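Local coordinates for single-stranded DNA-binding protein (Thermotoga maritima, PDB 1Z9F) that probably binds single-stranded DNA as a homotetramer of OB-fold subunits, at residues T41-A46 with R85-E90; G71-F76 with N114-M119; E92-R97 with E110-V115. One frame throughout, in Å; residues are numbered along the deposited sequence.

Contact 1: T41-A46 with R85-E90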
loop_
_atom_site.group_PDB
_atom_site.type_symbol
_atom_site.label_atom_id
_atom_site.label_comp_id
_atom_site.label_asym_id
_atom_site.label_seq_id
_atom_site.Cartn_x
_atom_site.Cartn_y
_atom_site.Cartn_z
ATOM N N THR A 41 -6.824 12.964 11.815
ATOM C CA THR A 41 -6.023 12.269 12.787
ATOM C C THR A 41 -5.101 11.330 12.005
ATOM O O THR A 41 -5.518 10.659 11.075
ATOM C CB THR A 41 -6.913 11.515 13.787
ATOM O OG1 THR A 41 -7.823 12.443 14.402
ATOM C CG2 THR A 41 -6.083 10.846 14.856
ATOM N N THR A 42 -3.824 11.369 12.349
ATOM C CA THR A 42 -2.849 10.538 11.733
ATOM C C THR A 42 -2.230 9.685 12.817
ATOM O O THR A 42 -2.242 10.048 13.998
ATOM C CB THR A 42 -1.763 11.346 10.994
ATOM O OG1 THR A 42 -1.000 12.134 11.926
ATOM C CG2 THR A 42 -2.396 12.239 9.937
ATOM N N PHE A 43 -1.746 8.523 12.390
ATOM C CA PHE A 43 -0.978 7.626 13.229
ATOM C C PHE A 43 -0.291 6.617 12.325
ATOM O O PHE A 43 -0.692 6.415 11.193
ATOM C CB PHE A 43 -1.853 6.925 14.274
ATOM C CG PHE A 43 -3.014 6.176 13.709
ATOM C CD1 PHE A 43 -4.198 6.830 13.413
ATOM C CD2 PHE A 43 -2.947 4.804 13.522
ATOM C CE1 PHE A 43 -5.301 6.135 12.913
ATOM C CE2 PHE A 43 -4.043 4.088 13.014
ATOM C CZ PHE A 43 -5.223 4.760 12.710
ATOM N N THR A 44 0.780 6.032 12.826
ATOM C CA THR A 44 1.568 5.101 12.069
ATOM C C THR A 44 1.467 3.797 12.815
ATOM O O THR A 44 1.515 3.767 14.051
ATOM C CB THR A 44 3.055 5.538 11.908
ATOM O OG1 THR A 44 3.853 4.997 12.970
ATOM C CG2 THR A 44 3.195 7.088 11.867
ATOM N N ILE A 45 1.284 2.725 12.046
ATOM C CA ILE A 45 1.178 1.392 12.605
ATOM C C ILE A 45 2.414 0.571 12.246
ATOM O O ILE A 45 3.081 0.830 11.234
ATOM C CB ILE A 45 -0.127 0.682 12.167
ATOM C CG1 ILE A 45 -0.279 0.687 10.640
ATOM C CG2 ILE A 45 -1.332 1.358 12.845
ATOM C CD1 ILE A 45 -1.436 -0.143 10.147
ATOM N N ALA A 46 2.734 -0.392 13.104
ATOM C CA ALA A 46 3.818 -1.317 12.845
ATOM C C ALA A 46 3.162 -2.578 12.359
ATOM O O ALA A 46 2.386 -3.180 13.100
ATOM C CB ALA A 46 4.617 -1.587 14.104
ATOM N N ARG A 85 -1.943 -0.488 20.897
ATOM C CA ARG A 85 -3.229 -1.023 20.453
ATOM C C ARG A 85 -3.169 -1.582 19.015
ATOM O O ARG A 85 -2.587 -0.954 18.134
ATOM C CB ARG A 85 -4.273 0.102 20.563
ATOM C CG ARG A 85 -5.694 -0.280 20.227
ATOM C CD ARG A 85 -6.400 -0.944 21.379
ATOM N NE ARG A 85 -6.848 0.018 22.378
ATOM C CZ ARG A 85 -7.771 -0.234 23.304
ATOM N NH1 ARG A 85 -8.359 -1.427 23.373
ATOM N NH2 ARG A 85 -8.115 0.715 24.173
ATOM N N LEU A 86 -3.770 -2.758 18.802
ATOM C CA LEU A 86 -3.755 -3.463 17.505
ATOM C C LEU A 86 -4.995 -3.139 16.690
ATOM O O LEU A 86 -6.113 -3.436 17.110
ATOM C CB LEU A 86 -3.706 -4.980 17.724
ATOM C CG LEU A 86 -3.717 -5.908 16.497
ATOM C CD1 LEU A 86 -2.420 -5.825 15.726
ATOM C CD2 LEU A 86 -3.970 -7.343 16.915
ATOM N N VAL A 87 -4.802 -2.557 15.510
ATOM C CA VAL A 87 -5.934 -2.154 14.676
ATOM C C VAL A 87 -5.919 -2.771 13.267
ATOM O O VAL A 87 -4.866 -3.106 12.715
ATOM C CB VAL A 87 -6.059 -0.617 14.582
ATOM C CG1 VAL A 87 -6.387 -0.035 15.955
ATOM C CG2 VAL A 87 -4.794 0.031 14.015
ATOM N N LEU A 88 -7.117 -2.952 12.722
ATOM C CA LEU A 88 -7.288 -3.225 11.319
ATOM C C LEU A 88 -7.435 -1.882 10.665
ATOM O O LEU A 88 -8.148 -1.023 11.172
ATOM C CB LEU A 88 -8.544 -4.055 11.057
ATOM C CG LEU A 88 -8.701 -4.398 9.570
ATOM C CD1 LEU A 88 -9.088 -5.826 9.438
ATOM C CD2 LEU A 88 -9.666 -3.480 8.791
ATOM N N VAL A 89 -6.751 -1.683 9.552
ATOM C CA VAL A 89 -6.951 -0.501 8.750
ATOM C C VAL A 89 -7.291 -0.893 7.325
ATOM O O VAL A 89 -6.570 -1.634 6.684
ATOM C CB VAL A 89 -5.715 0.426 8.792
ATOM C CG1 VAL A 89 -5.799 1.499 7.718
ATOM C CG2 VAL A 89 -5.588 1.066 10.187
ATOM N N GLU A 90 -8.398 -0.361 6.842
ATOM C CA GLU A 90 -8.781 -0.509 5.472
ATOM C C GLU A 90 -8.782 0.853 4.799
ATOM O O GLU A 90 -9.345 1.811 5.304
ATOM C CB GLU A 90 -10.171 -1.097 5.394
ATOM C CG GLU A 90 -10.460 -1.568 4.033
ATOM C CD GLU A 90 -11.837 -1.903 3.858
ATOM O OE1 GLU A 90 -12.422 -2.424 4.816
ATOM O OE2 GLU A 90 -12.361 -1.674 2.757
#
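Ile45 and Val87 meet methyl to methyl, CG2 of the isoleucine lying 3.9 Å from CG2 of the valine, and their side chains run obliquely across one another. The first torsion of Ile45 fits this meeting: the CG2 branch stands anti to the carbonyl carbon, while CG1 takes the crowded position between the backbone N and the carbonyl carbon (chi1 53°). CD1, extended beyond CG1 (chi2 173°), approaches CG2 of Val89, the next inward-pointing residue of the other strand, at 4.3 Å. One valine methyl thus faces each branch of the isoleucine. Phe43 adds CE2 of its ring, 4.2 Å from CG2 of Val87 and slightly farther from CG2 of Val89, both methyls meeting the ring obliquely, while CG2 of Ile45 lies at the ring edge, in its plane.

The strands that carry these side chains do not pair here. Their axes pass 8.6 Å apart with N-to-C directions at 105°, so two nearly perpendicular walls of the curled OB-fold sheet face each other across its hydrophobic interior, joined by side chains alone, and all four residues that touch are buried. Ile67, on strand 62-70, touches both Phe43 and Ile45. Leu81, in the loop after helix 71-80, packs on Phe43 and Val87, and Val111 and Ala113 cover Val89 from the neighbouring strand.

Contact 2: G71-F76 with N114-M119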
loop_
_atom_site.group_PDB
_atom_site.type_symbol
_atom_site.label_atom_id
_atom_site.label_comp_id
_atom_site.label_asym_id
_atom_site.label_seq_id
_atom_site.Cartn_x
_atom_site.Cartn_y
_atom_site.Cartn_z
ATOM N N GLY A 71 -12.878 13.262 9.268
ATOM C CA GLY A 71 -14.248 13.308 9.790
ATOM C C GLY A 71 -14.427 12.471 11.044
ATOM O O GLY A 71 -13.540 12.430 11.896
ATOM N N ARG A 72 -15.564 11.786 11.145
ATOM C CA ARG A 72 -15.903 10.997 12.342
ATOM C C ARG A 72 -14.873 9.918 12.667
ATOM O O ARG A 72 -14.688 9.552 13.829
ATOM C CB ARG A 72 -17.277 10.344 12.182
ATOM N N LEU A 73 -14.217 9.403 11.634
ATOM C CA LEU A 73 -13.173 8.400 11.799
ATOM C C LEU A 73 -11.917 8.997 12.430
ATOM O O LEU A 73 -11.314 8.380 13.311
ATOM C CB LEU A 73 -12.836 7.788 10.448
ATOM C CG LEU A 73 -12.117 6.448 10.483
ATOM C CD1 LEU A 73 -12.961 5.408 11.197
ATOM C CD2 LEU A 73 -11.816 6.038 9.070
ATOM N N ALA A 74 -11.523 10.186 11.961
ATOM C CA ALA A 74 -10.511 11.014 12.647
ATOM C C ALA A 74 -10.917 11.222 14.089
ATOM O O ALA A 74 -10.118 11.011 14.990
ATOM C CB ALA A 74 -10.332 12.359 11.958
ATOM N N GLU A 75 -12.174 11.616 14.293
ATOM C CA GLU A 75 -12.710 11.825 15.636
ATOM C C GLU A 75 -12.637 10.538 16.449
ATOM O O GLU A 75 -12.143 10.543 17.579
ATOM C CB GLU A 75 -14.162 12.323 15.595
ATOM C CG GLU A 75 -14.353 13.682 14.948
ATOM C CD GLU A 75 -15.806 14.106 14.909
ATOM O OE1 GLU A 75 -16.402 14.266 15.999
ATOM O OE2 GLU A 75 -16.346 14.287 13.794
ATOM N N PHE A 76 -13.134 9.442 15.877
ATOM C CA PHE A 76 -13.045 8.135 16.529
ATOM C C PHE A 76 -11.590 7.787 16.834
ATOM O O PHE A 76 -11.280 7.291 17.916
ATOM C CB PHE A 76 -13.679 7.030 15.672
ATOM C CG PHE A 76 -13.148 5.649 15.979
ATOM C CD1 PHE A 76 -12.075 5.130 15.266
ATOM C CD2 PHE A 76 -13.699 4.888 16.999
ATOM C CE1 PHE A 76 -11.562 3.882 15.569
ATOM C CE2 PHE A 76 -13.200 3.625 17.297
ATOM C CZ PHE A 76 -12.132 3.124 16.583
ATOM N N ASN A 114 -10.510 4.171 5.244
ATOM C CA ASN A 114 -11.953 4.288 5.297
ATOM C C ASN A 114 -12.499 3.540 6.500
ATOM O O ASN A 114 -13.596 3.779 6.891
ATOM C CB ASN A 114 -12.604 3.872 3.968
ATOM C CG ASN A 114 -12.279 2.461 3.543
ATOM O OD1 ASN A 114 -11.251 2.206 2.885
ATOM N ND2 ASN A 114 -13.197 1.524 3.832
ATOM N N VAL A 115 -11.717 2.641 7.093
ATOM C CA VAL A 115 -12.154 1.832 8.236
ATOM C C VAL A 115 -10.987 1.663 9.209
ATOM O O VAL A 115 -9.870 1.422 8.788
ATOM C CB VAL A 115 -12.641 0.437 7.753
ATOM C CG1 VAL A 115 -12.761 -0.566 8.909
ATOM C CG2 VAL A 115 -13.960 0.555 7.047
ATOM N N VAL A 116 -11.246 1.833 10.501
ATOM C CA VAL A 116 -10.302 1.428 11.549
ATOM C C VAL A 116 -11.051 0.733 12.686
ATOM O O VAL A 116 -11.859 1.363 13.382
ATOM C CB VAL A 116 -9.513 2.607 12.151
ATOM C CG1 VAL A 116 -8.517 2.090 13.202
ATOM C CG2 VAL A 116 -8.792 3.396 11.072
ATOM N N ARG A 117 -10.787 -0.560 12.853
ATOM C CA ARG A 117 -11.288 -1.337 13.982
ATOM C C ARG A 117 -10.181 -1.777 14.926
ATOM O O ARG A 117 -9.106 -2.215 14.491
ATOM C CB ARG A 117 -11.977 -2.605 13.512
ATOM C CG ARG A 117 -12.974 -2.390 12.442
ATOM C CD ARG A 117 -14.072 -3.405 12.502
ATOM N NE ARG A 117 -15.125 -2.929 11.628
ATOM C CZ ARG A 117 -15.144 -3.080 10.312
ATOM N NH1 ARG A 117 -14.194 -3.760 9.712
ATOM N NH2 ARG A 117 -16.133 -2.570 9.588
ATOM N N PHE A 118 -10.470 -1.696 16.223
ATOM C CA PHE A 118 -9.680 -2.405 17.216
ATOM C C PHE A 118 -9.758 -3.888 16.910
ATOM O O PHE A 118 -10.813 -4.388 16.522
ATOM C CB PHE A 118 -10.216 -2.175 18.625
ATOM C CG PHE A 118 -10.115 -0.764 19.083
ATOM C CD1 PHE A 118 -8.894 -0.110 19.084
ATOM C CD2 PHE A 118 -11.240 -0.084 19.522
ATOM C CE1 PHE A 118 -8.798 1.194 19.512
ATOM C CE2 PHE A 118 -11.150 1.226 19.955
ATOM C CZ PHE A 118 -9.927 1.864 19.947
ATOM N N MET A 119 -8.632 -4.575 17.073
ATOM C CA MET A 119 -8.595 -6.031 17.012
ATOM C C MET A 119 -8.537 -6.640 18.420
ATOM O O MET A 119 -9.242 -7.608 18.706
ATOM C CB MET A 119 -7.410 -6.496 16.161
ATOM C CG MET A 119 -7.633 -6.363 14.652
ATOM S SD MET A 119 -9.162 -7.132 14.046
ATOM C CE MET A 119 -9.216 -8.680 14.945
#
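Leu73 and Phe76 are the two residues that helix 71-76 turns onto strand 115-118, which passes with its axis 9.5 Å from the helix axis and its N-to-C direction only 27° from the helix direction. Three residues apart, they lie on one helical face, and the CA atoms nearest across the contact are those of Leu73 and Val115. The chain turns a corner at Asn114, where Asn114 and Val115 both face Glu90 in a classic beta bulge.

Leu73, with CG anti to the backbone N (chi1 -161°), rests its two methyls on backbone: CD2 is 3.6 Å from O of Asn114, and CD1 is 4.0 Å from N of Val116. Phe76 reaches farther along the strand. Its CE1 comes to 3.3 Å from O of Val116 and to 4.2 Å from its CB, the ring running obliquely to the valine side chain. Beyond that, CZ of Phe76 touches CE2 of Phe118 at 4.0 Å. The two phenylalanines pass alongside, pointing opposite ways; their ring planes are inclined at 54°, an oblique aromatic pair. Phe118 also has a cation-pi partner in Arg85, and Leu81 packs on Phe76, Val116 and Phe118 alike.

Two apolar side chains of the helix thus rest on the strand's backbone and on Val116 and Phe118, which fits the OB fold, where a helix between the third and fourth strands packs against the barrel end.

Contact 3: E92-R97 with E110-V115; sequences EMRMRR and EVVANV
Glu110 and Arg94 pair in the antiparallel beta hairpin of strands 86-96 and 108-118 of the OB fold, and Glu92 pairs with Val112 two residues on. Backbone bonds join both hydrogen-bonded pairs in each direction; Arg94 N to Glu110 O is 2.8 Å. Between them Met93 and Val111 make a non-hydrogen-bonded pair, where CA of Val111 gives a CA-H...O contact to O of Glu92.

The apolar contacts lie on both faces. Met93 SD meets CG2 of Val111 at 4.0 Å, the side chains crossing at about a right angle, and Met93 also packs on Phe65 of the second subunit. On the other face the aliphatic part of Arg94 lies against Val112, CG to CG2 at 3.6 Å.

The charged contact is a salt bridge with Arg96. Glu110 extends beyond CG, and its OE2 lies 2.9 Å from Arg96 NE. An alanine in place of Glu110 would probably leave the Arg96 guanidinium without this carboxylate mate and more able to turn. The guanidinium and carboxylate planes stand 68° apart, and OE2 lies 19° out of the guanidinium plane.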
loop_
_atom_site.group_PDB
_atom_site.type_symbol
_atom_site.label_atom_id
_atom_site.label_comp_id
_atom_site.label_asym_id
_atom_site.label_seq_id
_atom_site.Cartn_x
_atom_site.Cartn_y
_atom_site.Cartn_z
ATOM N N GLU A 92 -6.978 3.322 1.240
ATOM C CA GLU A 92 -6.271 3.444 -0.016
ATOM C C GLU A 92 -4.844 3.787 0.197
ATOM O O GLU A 92 -4.490 4.468 1.145
ATOM C CB GLU A 92 -6.936 4.461 -0.899
ATOM C CG GLU A 92 -8.152 3.932 -1.550
ATOM C CD GLU A 92 -8.826 4.973 -2.403
ATOM O OE1 GLU A 92 -8.310 6.117 -2.398
ATOM O OE2 GLU A 92 -9.872 4.661 -3.049
ATOM N N MET A 93 -3.999 3.266 -0.669
ATOM C CA MET A 93 -2.581 3.561 -0.568
ATOM C C MET A 93 -2.348 4.770 -1.455
ATOM O O MET A 93 -2.442 4.687 -2.678
ATOM C CB MET A 93 -1.748 2.346 -0.970
ATOM C CG MET A 93 -0.233 2.481 -0.691
ATOM S SD MET A 93 0.187 2.814 1.037
ATOM C CE MET A 93 0.713 4.462 0.968
ATOM N N ARG A 94 -2.128 5.915 -0.812
ATOM C CA ARG A 94 -1.746 7.143 -1.523
ATOM C C ARG A 94 -0.237 7.294 -1.665
ATOM O O ARG A 94 0.521 7.156 -0.708
ATOM C CB ARG A 94 -2.323 8.398 -0.858
ATOM C CG ARG A 94 -3.848 8.540 -0.912
ATOM C CD ARG A 94 -4.480 7.967 -2.184
ATOM N NE ARG A 94 -5.867 8.439 -2.365
ATOM C CZ ARG A 94 -6.771 7.879 -3.183
ATOM N NH1 ARG A 94 -6.473 6.792 -3.909
ATOM N NH2 ARG A 94 -7.995 8.399 -3.268
ATOM N N MET A 95 0.164 7.608 -2.888
ATOM C CA MET A 95 1.553 7.793 -3.269
ATOM C C MET A 95 1.767 9.270 -3.578
ATOM O O MET A 95 1.924 9.663 -4.733
ATOM C CB MET A 95 1.838 6.935 -4.502
ATOM C CG MET A 95 1.777 5.455 -4.223
ATOM S SD MET A 95 3.281 4.959 -3.348
ATOM C CE MET A 95 2.596 4.732 -1.731
ATOM N N ARG A 96 1.738 10.082 -2.530
ATOM C CA ARG A 96 1.562 11.512 -2.712
ATOM C C ARG A 96 2.911 12.177 -2.943
ATOM O O ARG A 96 3.837 12.049 -2.141
ATOM C CB ARG A 96 0.776 12.146 -1.550
ATOM C CG ARG A 96 1.554 13.115 -0.691
ATOM C CD ARG A 96 0.656 14.022 0.145
ATOM N NE ARG A 96 1.312 14.337 1.408
ATOM C CZ ARG A 96 2.392 15.099 1.532
ATOM N NH1 ARG A 96 2.953 15.699 0.477
ATOM N NH2 ARG A 96 2.904 15.300 2.740
ATOM N N ARG A 97 3.003 12.878 -4.064
ATOM C CA ARG A 97 4.229 13.542 -4.475
ATOM C C ARG A 97 4.167 14.988 -4.005
ATOM O O ARG A 97 3.117 15.629 -4.078
ATOM C CB ARG A 97 4.389 13.467 -5.999
ATOM C CG ARG A 97 3.797 12.212 -6.639
ATOM C CD ARG A 97 4.012 12.193 -8.140
ATOM N NE ARG A 97 2.903 11.523 -8.808
ATOM C CZ ARG A 97 1.759 12.103 -9.173
ATOM N NH1 ARG A 97 1.545 13.397 -8.966
ATOM N NH2 ARG A 97 0.817 11.378 -9.761
ATOM N N GLU A 110 0.958 7.361 2.215
ATOM C CA GLU A 110 0.011 7.344 3.339
ATOM C C GLU A 110 -1.179 6.469 3.013
ATOM O O GLU A 110 -1.597 6.420 1.857
ATOM C CB GLU A 110 -0.591 8.717 3.600
ATOM C CG GLU A 110 0.348 9.862 3.711
ATOM C CD GLU A 110 -0.330 11.152 3.330
ATOM O OE1 GLU A 110 -1.596 11.111 3.207
ATOM O OE2 GLU A 110 0.389 12.163 3.141
ATOM N N VAL A 111 -1.758 5.843 4.040
ATOM C CA VAL A 111 -3.026 5.144 3.902
ATOM C C VAL A 111 -4.158 6.069 4.320
ATOM O O VAL A 111 -4.269 6.442 5.499
ATOM C CB VAL A 111 -3.057 3.867 4.775
ATOM C CG1 VAL A 111 -4.304 3.100 4.555
ATOM C CG2 VAL A 111 -1.849 2.964 4.482
ATOM N N VAL A 112 -4.996 6.460 3.360
ATOM C CA VAL A 112 -6.239 7.145 3.688
ATOM C C VAL A 112 -7.217 6.028 4.044
ATOM O O VAL A 112 -7.683 5.270 3.173
ATOM C CB VAL A 112 -6.750 8.022 2.523
ATOM C CG1 VAL A 112 -8.038 8.706 2.900
ATOM C CG2 VAL A 112 -5.663 9.082 2.116
ATOM N N ALA A 113 -7.491 5.910 5.342
ATOM C CA ALA A 113 -8.296 4.849 5.861
ATOM C C ALA A 113 -9.750 5.176 5.674
ATOM O O ALA A 113 -10.199 6.318 5.904
ATOM C CB ALA A 113 -7.982 4.588 7.316
ATOM N N ASN A 114 -10.510 4.171 5.244
ATOM C CA ASN A 114 -11.953 4.288 5.297
ATOM C C ASN A 114 -12.499 3.540 6.500
ATOM O O ASN A 114 -13.596 3.779 6.891
ATOM C CB ASN A 114 -12.604 3.872 3.968
ATOM C CG ASN A 114 -12.279 2.461 3.543
ATOM O OD1 ASN A 114 -11.251 2.206 2.885
ATOM N ND2 ASN A 114 -13.197 1.524 3.832
ATOM N N VAL A 115 -11.717 2.641 7.093
ATOM C CA VAL A 115 -12.154 1.832 8.236
ATOM C C VAL A 115 -10.987 1.663 9.209
ATOM O O VAL A 115 -9.870 1.422 8.788
ATOM C CB VAL A 115 -12.641 0.437 7.753
ATOM C CG1 VAL A 115 -12.761 -0.566 8.909
ATOM C CG2 VAL A 115 -13.960 0.555 7.047
#

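Contacts 1 and 3 use successive parts of strand 86-96, and contacts 2 and 3 overlapping parts of strand 108-118, with Asn114 and Val115 common to both. The joint is the bulge: O of Glu90, from contact 1, lies 2.6 Å from N of Asn114, a probable hydrogen bond. Farther on, N of Leu88 probably bonds O of Arg117 at 2.8 Å, tying contact 1 to contact 2. Their centres are about 9 Å apart, and those of contacts 2 and 3 about 14 Å. The centre of contact 1 lies about 5 Å from the centre of the chain, that of contact 2 about 9 Å. Contacts 1 and 3 both touch the second subunit.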